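Local coordinates for protein CzcP cation efflux P1-ATPase (PDB 4U9R) that probably exports zinc and related divalent cations at the cost of ATP as a type IB P-type ATPase, and binds cadmium through its N-terminal ferredoxin-like extension, at residues L28-L33 with P43-L48; I74-D79 with E90-T95; W108-V113 with Q159-R164; S124-L129 with A135-S140. All coordinates share one frame; numbering follows the deposited sequence.

Overall arrangement
The chain is built from two successive units, each with a three-stranded antiparallel sheet in strand order 1-3-2 and helices packed against it. Contacts 1 and 2 lie in the first unit, touch each other, share the sheet through strands 24-29 and 73-78, and are wholly buried. Contacts 3 and 4 lie in the second unit on the other side of the chain centre from contact 2, contact 4 nested in the loop that contact 3 closes. Contact 3 is mostly buried, its tryptophan partly exposed. Contacts 1, 2 and 3 join their segments through apolar side chains alone, the first two beside cadmium ligands, whereas contact 4, partly exposed, adds an arginine reaching a backbone carbonyl.

Contact 1 (L28-L33 with P43-L48); sequences LDIPVL and PCVERL. With CD (cadmium ion), chain B.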
# COMPACT_ATOMS: atom_id res chain seq x y z
N LEU A 28 -10.32 12.58 -0.26
CA LEU A 28 -10.53 11.66 -1.32
C LEU A 28 -10.54 10.27 -0.71
O LEU A 28 -9.93 10.03 0.36
CB LEU A 28 -9.39 11.76 -2.31
CG LEU A 28 -9.29 13.06 -3.12
CD1 LEU A 28 -8.27 13.99 -2.49
CD2 LEU A 28 -8.84 12.75 -4.52
N ASP A 29 -11.20 9.34 -1.38
CA ASP A 29 -11.34 8.00 -0.87
C ASP A 29 -10.09 7.23 -1.22
O ASP A 29 -9.52 7.37 -2.29
CB ASP A 29 -12.60 7.35 -1.45
CG ASP A 29 -13.84 8.13 -1.12
OD1 ASP A 29 -14.23 8.17 0.06
OD2 ASP A 29 -14.41 8.76 -2.04
N ILE A 30 -9.61 6.44 -0.27
CA ILE A 30 -8.33 5.75 -0.44
C ILE A 30 -8.35 4.80 -1.63
O ILE A 30 -7.40 4.79 -2.42
CB ILE A 30 -7.91 5.05 0.87
CG1 ILE A 30 -7.35 6.09 1.81
CG2 ILE A 30 -6.84 4.00 0.62
CD1 ILE A 30 -7.22 5.63 3.25
N PRO A 31 -9.43 4.00 -1.78
CA PRO A 31 -9.37 3.08 -2.91
C PRO A 31 -9.33 3.80 -4.25
O PRO A 31 -8.88 3.22 -5.23
CB PRO A 31 -10.65 2.24 -2.76
CG PRO A 31 -11.01 2.36 -1.32
CD PRO A 31 -10.64 3.78 -0.97
N VAL A 32 -9.75 5.07 -4.28
CA VAL A 32 -9.68 5.85 -5.50
C VAL A 32 -8.24 6.22 -5.84
O VAL A 32 -7.88 6.21 -7.01
CB VAL A 32 -10.54 7.13 -5.40
CG1 VAL A 32 -10.34 8.03 -6.62
CG2 VAL A 32 -12.01 6.76 -5.26
N LEU A 33 -7.45 6.58 -4.82
CA LEU A 33 -6.07 6.89 -5.03
C LEU A 33 -5.24 5.62 -5.13
O LEU A 33 -4.31 5.56 -5.92
CB LEU A 33 -5.53 7.69 -3.86
CG LEU A 33 -6.15 9.07 -3.72
CD1 LEU A 33 -5.67 9.72 -2.46
CD2 LEU A 33 -5.84 9.90 -4.96
N PRO A 43 1.36 -0.32 3.63
CA PRO A 43 2.32 0.77 3.68
C PRO A 43 2.27 1.75 2.50
O PRO A 43 2.96 2.77 2.54
CB PRO A 43 3.67 0.04 3.70
CG PRO A 43 3.41 -1.30 3.15
CD PRO A 43 2.03 -1.64 3.58
N CYS A 44 1.49 1.41 1.47
CA CYS A 44 1.21 2.32 0.38
C CYS A 44 0.53 3.62 0.91
O CYS A 44 0.85 4.70 0.48
CB CYS A 44 0.36 1.62 -0.71
SG CYS A 44 1.43 0.89 -1.95
N VAL A 45 -0.38 3.49 1.86
CA VAL A 45 -1.04 4.64 2.47
C VAL A 45 -0.04 5.61 3.11
O VAL A 45 -0.13 6.84 2.89
CB VAL A 45 -2.10 4.21 3.51
CG1 VAL A 45 -2.71 5.44 4.18
CG2 VAL A 45 -3.19 3.41 2.82
N GLU A 46 0.92 5.06 3.86
CA GLU A 46 2.05 5.81 4.48
C GLU A 46 3.00 6.37 3.44
O GLU A 46 3.53 7.49 3.60
CB GLU A 46 2.87 4.92 5.44
CG GLU A 46 4.02 5.62 6.18
CD GLU A 46 5.07 4.67 6.79
OE1 GLU A 46 5.21 4.61 8.04
OE2 GLU A 46 5.79 3.98 6.02
N ARG A 47 3.29 5.60 2.40
CA ARG A 47 4.12 6.14 1.32
C ARG A 47 3.48 7.42 0.76
O ARG A 47 4.14 8.44 0.60
CB ARG A 47 4.30 5.15 0.18
CG ARG A 47 5.55 4.31 0.29
CD ARG A 47 5.74 3.36 -0.92
NE ARG A 47 6.52 2.19 -0.50
CZ ARG A 47 6.02 0.98 -0.21
NH1 ARG A 47 4.73 0.68 -0.36
NH2 ARG A 47 6.85 0.03 0.21
N LEU A 48 2.18 7.34 0.47
CA LEU A 48 1.43 8.46 -0.08
C LEU A 48 1.45 9.64 0.88
O LEU A 48 1.82 10.74 0.50
CB LEU A 48 -0.00 8.05 -0.37
CG LEU A 48 -1.00 9.10 -0.85
CD1 LEU A 48 -0.46 9.86 -2.03
CD2 LEU A 48 -2.29 8.42 -1.27
CD CD B . 1.20 -1.47 -0.91
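Leu33 and Leu48 meet through one methyl each, their side chains crossing at about a right angle, with Leu33 CD1 3.8 Å from Leu48 CD2. Leu48 holds its CG anti to the backbone N (chi1 175°), which carries the branch out from helix 43-53 toward the short helix 30-33. Three residues earlier on each segment, Ile30 and Val45 repeat the theme more loosely: the branch methyl CG2 of Ile30 lies 4.3 Å from CG2 of Val45. No hydrogen bond crosses the contact, and all four side chains are buried. Cys44, next to Val45, instead turns its sulfur to a cadmium ion, with SG 2.6 Å from the metal. Asp42, His105 and Glu146 also bind this ion. Arg47 reaches the same region, where its NH1 hydrogen-bonds to OE2 of the metal ligand Glu146 and its guanidinium makes a cation-pi contact with Phe103. Around the apolar core of this ferredoxin-like unit, Ile63 of strand 58-64 touches both Ile30 and Val45, while helix 85-102 closes over the leucines, bringing Val92 to Leu33 and Ile99 to Leu48.

Contact 2 (I74-D79 with E90-T95); sequences ICVHYD and ELVTST. With CD (cadmium ion), chain C; TCE (3,3',3''-phosphanetriyltripropanoic acid), chain D.
Val92 of helix 85-102 sets its two methyls against Ile74 and Val76 of strand 73-78, the central strand of a ferredoxin-like sheet on which this helix packs. The apolar contact is divided between the branches. Val92 CG1 lies 3.7 Å from Ile74 CD1. Val92 CG2 lies 4.0 Å from Val76 CG2. In both pairs the side chains run antiparallel, one coming from the strand and one from the helix, and pass alongside each other. Ile74 places CG1 between its backbone N and carbonyl carbon (chi1 60°), and its extended chi2 carries CD1 on to the helix. Leu33 and Leu49 also touch Ile74, and all three contact residues are buried.

Metal bonds occupy the other face of the same strand. Cys75 and His77, the residues alternating with Ile74 and Val76, bind a cadmium ion through Cys75 SG at 2.5 Å and His77 NE2 at 2.2 Å, and His62 of strand 58-64 supplies a third protein ligand. The phosphorus of the bound phosphine lies 2.7 Å from the cadmium, close enough to be consistent with a fourth ligand. One propionate arm passes the edge of the His77 imidazole, where phosphine O12 lies in the ring plane.

Hydrogen bonds serve the helix itself. Ser94 OG and Ser94 N reach Glu90 O from opposite faces of its carbonyl plane, and Thr95 repeats the pattern one residue on, with its OG1 2.7 Å from Leu91 O and its N on the other face.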
# COMPACT_ATOMS: atom_id res chain seq x y z
N ILE A 74 -8.33 9.97 2.79
CA ILE A 74 -7.24 10.84 3.21
C ILE A 74 -7.76 12.23 3.20
O ILE A 74 -8.54 12.61 2.32
CB ILE A 74 -5.95 10.73 2.38
CG1 ILE A 74 -6.17 11.07 0.93
CG2 ILE A 74 -5.39 9.31 2.47
CD1 ILE A 74 -4.86 11.50 0.32
N CYS A 75 -7.30 12.97 4.19
CA CYS A 75 -7.64 14.32 4.36
C CYS A 75 -6.33 15.09 4.30
O CYS A 75 -5.37 14.78 5.00
CB CYS A 75 -8.40 14.49 5.67
SG CYS A 75 -8.94 16.18 5.99
N VAL A 76 -6.30 16.13 3.46
CA VAL A 76 -5.14 16.93 3.27
C VAL A 76 -5.53 18.37 3.56
O VAL A 76 -6.49 18.86 3.01
CB VAL A 76 -4.64 16.83 1.82
CG1 VAL A 76 -3.44 17.73 1.57
CG2 VAL A 76 -4.22 15.41 1.49
N HIS A 77 -4.77 19.02 4.43
CA HIS A 77 -4.94 20.38 4.74
C HIS A 77 -3.87 21.18 3.99
O HIS A 77 -2.69 20.82 3.97
CB HIS A 77 -4.75 20.62 6.24
CG HIS A 77 -5.61 19.77 7.14
ND1 HIS A 77 -5.74 20.05 8.48
CD2 HIS A 77 -6.32 18.63 6.93
CE1 HIS A 77 -6.53 19.16 9.05
NE2 HIS A 77 -6.92 18.29 8.13
N TYR A 78 -4.30 22.26 3.37
CA TYR A 78 -3.40 23.10 2.64
C TYR A 78 -3.68 24.58 2.93
O TYR A 78 -4.77 24.98 3.41
CB TYR A 78 -3.48 22.77 1.15
CG TYR A 78 -4.80 23.14 0.52
CD1 TYR A 78 -5.91 22.30 0.65
CD2 TYR A 78 -4.94 24.34 -0.19
CE1 TYR A 78 -7.12 22.64 0.09
CE2 TYR A 78 -6.16 24.69 -0.76
CZ TYR A 78 -7.24 23.82 -0.60
OH TYR A 78 -8.44 24.10 -1.13
N ASP A 79 -2.65 25.37 2.65
CA ASP A 79 -2.68 26.83 2.71
C ASP A 79 -3.00 27.36 1.31
O ASP A 79 -2.14 27.34 0.42
CB ASP A 79 -1.28 27.31 3.12
CG ASP A 79 -1.16 28.81 3.22
OD1 ASP A 79 -2.14 29.53 2.93
OD2 ASP A 79 -0.05 29.27 3.59
N GLU A 90 -4.06 17.70 -7.71
CA GLU A 90 -3.24 17.06 -8.75
C GLU A 90 -2.04 16.35 -8.14
O GLU A 90 -1.71 15.22 -8.51
CB GLU A 90 -2.79 18.12 -9.79
CG GLU A 90 -1.81 17.66 -10.87
CD GLU A 90 -1.62 18.72 -11.96
OE1 GLU A 90 -0.73 19.60 -11.82
OE2 GLU A 90 -2.40 18.69 -12.94
N LEU A 91 -1.40 17.03 -7.21
CA LEU A 91 -0.34 16.45 -6.43
C LEU A 91 -0.83 15.20 -5.70
O LEU A 91 -0.19 14.17 -5.76
CB LEU A 91 0.18 17.46 -5.44
CG LEU A 91 1.62 17.42 -4.99
CD1 LEU A 91 2.60 17.11 -6.12
CD2 LEU A 91 1.92 18.81 -4.44
N VAL A 92 -1.99 15.27 -5.05
CA VAL A 92 -2.52 14.07 -4.39
C VAL A 92 -2.83 12.95 -5.37
O VAL A 92 -2.36 11.85 -5.20
CB VAL A 92 -3.77 14.34 -3.54
CG1 VAL A 92 -4.31 13.05 -2.98
CG2 VAL A 92 -3.47 15.32 -2.41
N THR A 93 -3.65 13.21 -6.39
CA THR A 93 -4.05 12.16 -7.33
C THR A 93 -2.87 11.62 -8.14
O THR A 93 -2.84 10.43 -8.44
CB THR A 93 -5.10 12.66 -8.35
OG1 THR A 93 -4.63 13.89 -8.93
CG2 THR A 93 -6.45 12.90 -7.67
N SER A 94 -1.91 12.46 -8.52
CA SER A 94 -0.78 11.94 -9.31
C SER A 94 0.27 11.20 -8.44
O SER A 94 0.91 10.27 -8.92
CB SER A 94 -0.10 13.03 -10.10
OG SER A 94 0.70 13.85 -9.27
N THR A 95 0.47 11.63 -7.20
CA THR A 95 1.39 10.91 -6.33
C THR A 95 0.82 9.51 -6.07
O THR A 95 1.54 8.52 -6.08
CB THR A 95 1.65 11.64 -5.03
OG1 THR A 95 2.17 12.94 -5.33
CG2 THR A 95 2.65 10.86 -4.16
CD CD C . -8.16 16.53 8.35
O16 TCE D . -14.97 16.37 11.75
C14 TCE D . -14.40 16.33 10.63
O15 TCE D . -14.93 16.70 9.56
C5 TCE D . -12.97 15.82 10.57
C2 TCE D . -11.94 16.90 10.38
P TCE D . -10.22 16.32 10.12
C3 TCE D . -9.99 15.08 11.45
C6 TCE D . -8.73 15.39 12.24
C8 TCE D . -8.89 15.22 13.74
O10 TCE D . -8.02 14.56 14.35
O9 TCE D . -9.89 15.75 14.29
C1 TCE D . -9.21 17.74 10.69
C4 TCE D . -9.71 18.13 12.07
C11 TCE D . -8.63 18.70 12.97
O12 TCE D . -7.87 19.59 12.50
O13 TCE D . -8.54 18.26 14.14

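Contact 3 (W108-V113 with Q159-R164); sequences WQLKGV and QALSKR
Leu161 turns CG between its backbone N and carbonyl carbon (chi1 69°), while Trp108 (chi1 -76°) and Leu110 (chi1 -61°) both hold CG anti to the carbonyl carbon; together these settings bring the two methyls of Leu161 into the angle between the indole and the isobutyl group. One methyl, CD2, lies at the indole edge near the ring plane, 3.8 Å from both CE3 and CZ3 of Trp108, so it meets the benzo border and not a face. The other, CD1, packs 3.7 Å from Leu110 CD2. Both side chains of segment 108-113 cross Leu161 obliquely, and the single leucine thus bridges the end of the strand and the start of the following loop. At the end of the strand, Gln109 folds back on the next residue: its NE2 donates to Leu110 O over 3.1 Å, the acceptor lying close to the amide plane. The same nitrogen also bonds to Ser140 O, tying the strand end to the connection between strands 132-137 and 142-148. Trp108 belongs to the edge strand 103-109, paired with strand 142-148 through Ala143, and helix 154-162 lies against its indole with Ala154, Ile157 and Glu158.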
# COMPACT_ATOMS: atom_id res chain seq x y z
N TRP A 108 -2.45 -14.35 -0.76
CA TRP A 108 -2.76 -15.72 -1.16
C TRP A 108 -2.89 -16.64 0.03
O TRP A 108 -2.15 -16.51 1.01
CB TRP A 108 -1.69 -16.27 -2.09
CG TRP A 108 -1.78 -15.73 -3.45
CD1 TRP A 108 -2.91 -15.37 -4.12
CD2 TRP A 108 -0.69 -15.51 -4.34
NE1 TRP A 108 -2.60 -14.92 -5.38
CE2 TRP A 108 -1.24 -15.01 -5.54
CE3 TRP A 108 0.68 -15.69 -4.25
CZ2 TRP A 108 -0.45 -14.68 -6.65
CZ3 TRP A 108 1.47 -15.35 -5.35
CH2 TRP A 108 0.90 -14.85 -6.53
N GLN A 109 -3.85 -17.56 -0.10
CA GLN A 109 -4.03 -18.71 0.79
C GLN A 109 -3.19 -19.87 0.24
O GLN A 109 -3.56 -20.51 -0.75
CB GLN A 109 -5.52 -19.10 0.86
CG GLN A 109 -5.85 -20.38 1.63
CD GLN A 109 -5.51 -20.29 3.11
OE1 GLN A 109 -6.31 -19.80 3.91
NE2 GLN A 109 -4.33 -20.77 3.48
N LEU A 110 -2.04 -20.11 0.87
CA LEU A 110 -1.17 -21.21 0.45
C LEU A 110 -1.71 -22.56 0.91
O LEU A 110 -2.40 -22.67 1.92
CB LEU A 110 0.26 -21.01 0.97
CG LEU A 110 0.99 -19.74 0.51
CD1 LEU A 110 2.41 -19.71 1.07
CD2 LEU A 110 1.02 -19.62 -1.01
N LYS A 111 -1.39 -23.60 0.16
CA LYS A 111 -1.77 -24.95 0.55
C LYS A 111 -0.84 -25.41 1.67
O LYS A 111 0.20 -24.78 1.91
CB LYS A 111 -1.72 -25.90 -0.65
CG LYS A 111 -2.74 -25.55 -1.74
CD LYS A 111 -2.43 -26.23 -3.06
CE LYS A 111 -3.42 -25.84 -4.14
NZ LYS A 111 -2.94 -26.26 -5.49
N GLY A 112 -1.26 -26.47 2.36
CA GLY A 112 -0.46 -27.13 3.41
C GLY A 112 -0.75 -26.65 4.82
O GLY A 112 -1.56 -25.75 5.01
N VAL A 113 -0.06 -27.24 5.80
CA VAL A 113 -0.28 -26.89 7.20
C VAL A 113 0.90 -26.13 7.80
O VAL A 113 2.07 -26.53 7.69
CB VAL A 113 -0.61 -28.12 8.09
CG1 VAL A 113 -1.65 -29.00 7.41
CG2 VAL A 113 0.65 -28.90 8.45
N GLN A 159 5.35 -18.62 -9.24
CA GLN A 159 6.32 -19.56 -9.81
C GLN A 159 7.45 -19.86 -8.83
O GLN A 159 7.93 -20.98 -8.77
CB GLN A 159 6.89 -19.05 -11.14
CG GLN A 159 5.88 -18.85 -12.27
CD GLN A 159 5.30 -20.15 -12.80
OE1 GLN A 159 4.09 -20.38 -12.71
NE2 GLN A 159 6.15 -21.00 -13.37
N ALA A 160 7.87 -18.86 -8.05
CA ALA A 160 8.91 -19.04 -7.02
C ALA A 160 8.45 -19.79 -5.74
O ALA A 160 9.23 -20.54 -5.13
CB ALA A 160 9.51 -17.69 -6.65
N LEU A 161 7.20 -19.54 -5.32
CA LEU A 161 6.58 -20.30 -4.24
C LEU A 161 5.84 -21.53 -4.77
O LEU A 161 5.23 -22.25 -3.99
CB LEU A 161 5.62 -19.43 -3.41
CG LEU A 161 4.30 -18.94 -4.04
CD1 LEU A 161 3.17 -19.97 -3.98
CD2 LEU A 161 3.87 -17.63 -3.39
N SER A 162 5.90 -21.76 -6.08
CA SER A 162 5.35 -22.99 -6.68
C SER A 162 6.04 -24.21 -6.09
O SER A 162 5.37 -25.15 -5.66
CB SER A 162 5.51 -22.98 -8.21
OG SER A 162 4.81 -24.06 -8.80
N LYS A 163 7.38 -24.18 -6.06
CA LYS A 163 8.17 -25.27 -5.47
C LYS A 163 7.45 -25.88 -4.24
O LYS A 163 7.10 -27.06 -4.26
CB LYS A 163 9.62 -24.80 -5.14
CG LYS A 163 9.81 -24.03 -3.84
CD LYS A 163 11.27 -23.71 -3.58
CE LYS A 163 11.43 -22.75 -2.41
NZ LYS A 163 12.77 -22.83 -1.76
N ARG A 164 7.15 -25.07 -3.24
CA ARG A 164 6.48 -25.55 -2.03
C ARG A 164 4.96 -25.39 -2.14
O ARG A 164 4.26 -26.37 -2.43
CB ARG A 164 7.03 -24.86 -0.79
CG ARG A 164 8.33 -25.49 -0.32
CD ARG A 164 9.34 -24.49 0.23
NE ARG A 164 10.68 -25.08 0.21
CZ ARG A 164 11.16 -25.92 1.13
NH1 ARG A 164 10.43 -26.28 2.18
NH2 ARG A 164 12.39 -26.41 1.00

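Contact 4 (S124-L129 with A135-S140); sequences SQLRAL and AEVSAS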
# COMPACT_ATOMS: atom_id res chain seq x y z
N SER A 124 10.82 -15.54 5.23
CA SER A 124 12.17 -15.15 4.82
C SER A 124 12.49 -15.52 3.37
O SER A 124 13.27 -14.83 2.72
CB SER A 124 13.23 -15.76 5.74
OG SER A 124 13.20 -15.16 7.03
N GLN A 125 11.90 -16.61 2.88
CA GLN A 125 12.12 -17.02 1.49
C GLN A 125 11.50 -16.01 0.53
O GLN A 125 12.06 -15.74 -0.54
CB GLN A 125 11.55 -18.42 1.21
CG GLN A 125 12.53 -19.55 1.53
CD GLN A 125 11.85 -20.91 1.67
OE1 GLN A 125 10.92 -21.24 0.93
NE2 GLN A 125 12.32 -21.71 2.62
N LEU A 126 10.35 -15.47 0.91
CA LEU A 126 9.67 -14.43 0.11
C LEU A 126 10.51 -13.15 0.10
O LEU A 126 10.85 -12.65 -0.98
CB LEU A 126 8.25 -14.18 0.64
CG LEU A 126 7.25 -15.27 0.23
CD1 LEU A 126 5.95 -15.16 1.02
CD2 LEU A 126 6.98 -15.27 -1.27
N ARG A 127 10.90 -12.66 1.28
CA ARG A 127 11.75 -11.47 1.38
C ARG A 127 12.98 -11.52 0.46
O ARG A 127 13.32 -10.52 -0.16
CB ARG A 127 12.21 -11.23 2.83
CG ARG A 127 11.13 -10.64 3.72
CD ARG A 127 11.66 -10.26 5.10
NE ARG A 127 11.30 -11.25 6.12
CZ ARG A 127 10.12 -11.34 6.73
NH1 ARG A 127 9.13 -10.50 6.42
NH2 ARG A 127 9.91 -12.28 7.64
N ALA A 128 13.60 -12.69 0.36
CA ALA A 128 14.85 -12.86 -0.39
C ALA A 128 14.68 -12.88 -1.91
O ALA A 128 15.68 -12.80 -2.64
CB ALA A 128 15.56 -14.13 0.07
N LEU A 129 13.45 -12.99 -2.40
CA LEU A 129 13.18 -12.93 -3.84
C LEU A 129 13.49 -11.52 -4.38
O LEU A 129 13.38 -10.54 -3.65
CB LEU A 129 11.73 -13.29 -4.14
CG LEU A 129 11.31 -14.71 -3.76
CD1 LEU A 129 9.80 -14.82 -3.63
CD2 LEU A 129 11.84 -15.71 -4.76
N ALA A 135 6.71 -8.76 3.65
CA ALA A 135 6.14 -10.11 3.58
C ALA A 135 5.79 -10.61 4.97
O ALA A 135 6.61 -10.52 5.88
CB ALA A 135 7.10 -11.06 2.91
N GLU A 136 4.57 -11.14 5.13
CA GLU A 136 4.02 -11.51 6.43
C GLU A 136 3.14 -12.76 6.29
O GLU A 136 1.96 -12.67 5.93
CB GLU A 136 3.15 -10.37 6.99
CG GLU A 136 3.90 -9.12 7.45
CD GLU A 136 4.26 -9.12 8.92
OE1 GLU A 136 3.78 -10.00 9.67
OE2 GLU A 136 5.04 -8.23 9.33
N VAL A 137 3.72 -13.93 6.57
CA VAL A 137 2.97 -15.18 6.54
C VAL A 137 2.47 -15.48 7.95
O VAL A 137 3.26 -15.54 8.89
CB VAL A 137 3.81 -16.36 6.01
CG1 VAL A 137 2.94 -17.60 5.79
CG2 VAL A 137 4.52 -15.98 4.71
N SER A 138 1.16 -15.65 8.07
CA SER A 138 0.53 -15.97 9.34
C SER A 138 0.47 -17.49 9.53
O SER A 138 0.82 -18.26 8.64
CB SER A 138 -0.89 -15.39 9.38
OG SER A 138 -1.79 -16.16 8.59
N ALA A 139 -0.06 -17.90 10.68
CA ALA A 139 -0.48 -19.28 10.88
C ALA A 139 -1.68 -19.51 9.96
O ALA A 139 -2.47 -18.59 9.73
CB ALA A 139 -0.85 -19.52 12.33
N SER A 140 -1.81 -20.72 9.44
CA SER A 140 -2.86 -21.08 8.49
C SER A 140 -2.48 -20.69 7.06
O SER A 140 -3.25 -20.90 6.12
CB SER A 140 -4.21 -20.47 8.88
OG SER A 140 -5.08 -20.39 7.77
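Ala135 has the most surface buried here, its methyl directed at helix 116-127 where Leu126 and Arg127 close over it. The backbones are near enough that beta carbons meet: Ala135 CB lies 4.0 Å from Leu126 CB, and the CA atoms of Arg127 and Ala135 are 6.2 Å apart. Further out, Leu126 extends past the alanine and crosses Val137 at about a right angle, CD1 standing 4.0 Å from Val137 CG2. Leu126 and Ala135 are buried, and Val137, two residues along, presents the same side of the strand.

Helix 116-127 and strand 132-137 follow directly in the chain, joined by a short connection, and form part of the second beta-alpha-beta-beta-alpha unit of this ferredoxin-like extension. Strand 132-137 lies at an edge of its three-stranded sheet, with strand 142-148 as its partner; Glu136 pairs through its backbone with Arg144.

Arg127 sits at the exposed margin of the contact. Its aliphatic part runs beside the alanine, CG 4.1 Å from Ala135 CB, and the chain then bends at chi3 (-102°) to bring the guanidinium over to the strand backbone. There the carbonyl O of Ala135 lies at the guanidinium edge, near its plane. NH1 donates to it at 2.6 Å, yet the N-H...O angle is just 120°, a weak, poorly aligned bond whose short length should be read with caution. The carboxylate of Glu136 comes no nearer than 5.5 Å, measured from its OE2 to Arg127 NH1, so any electrostatic attraction would act without direct contact.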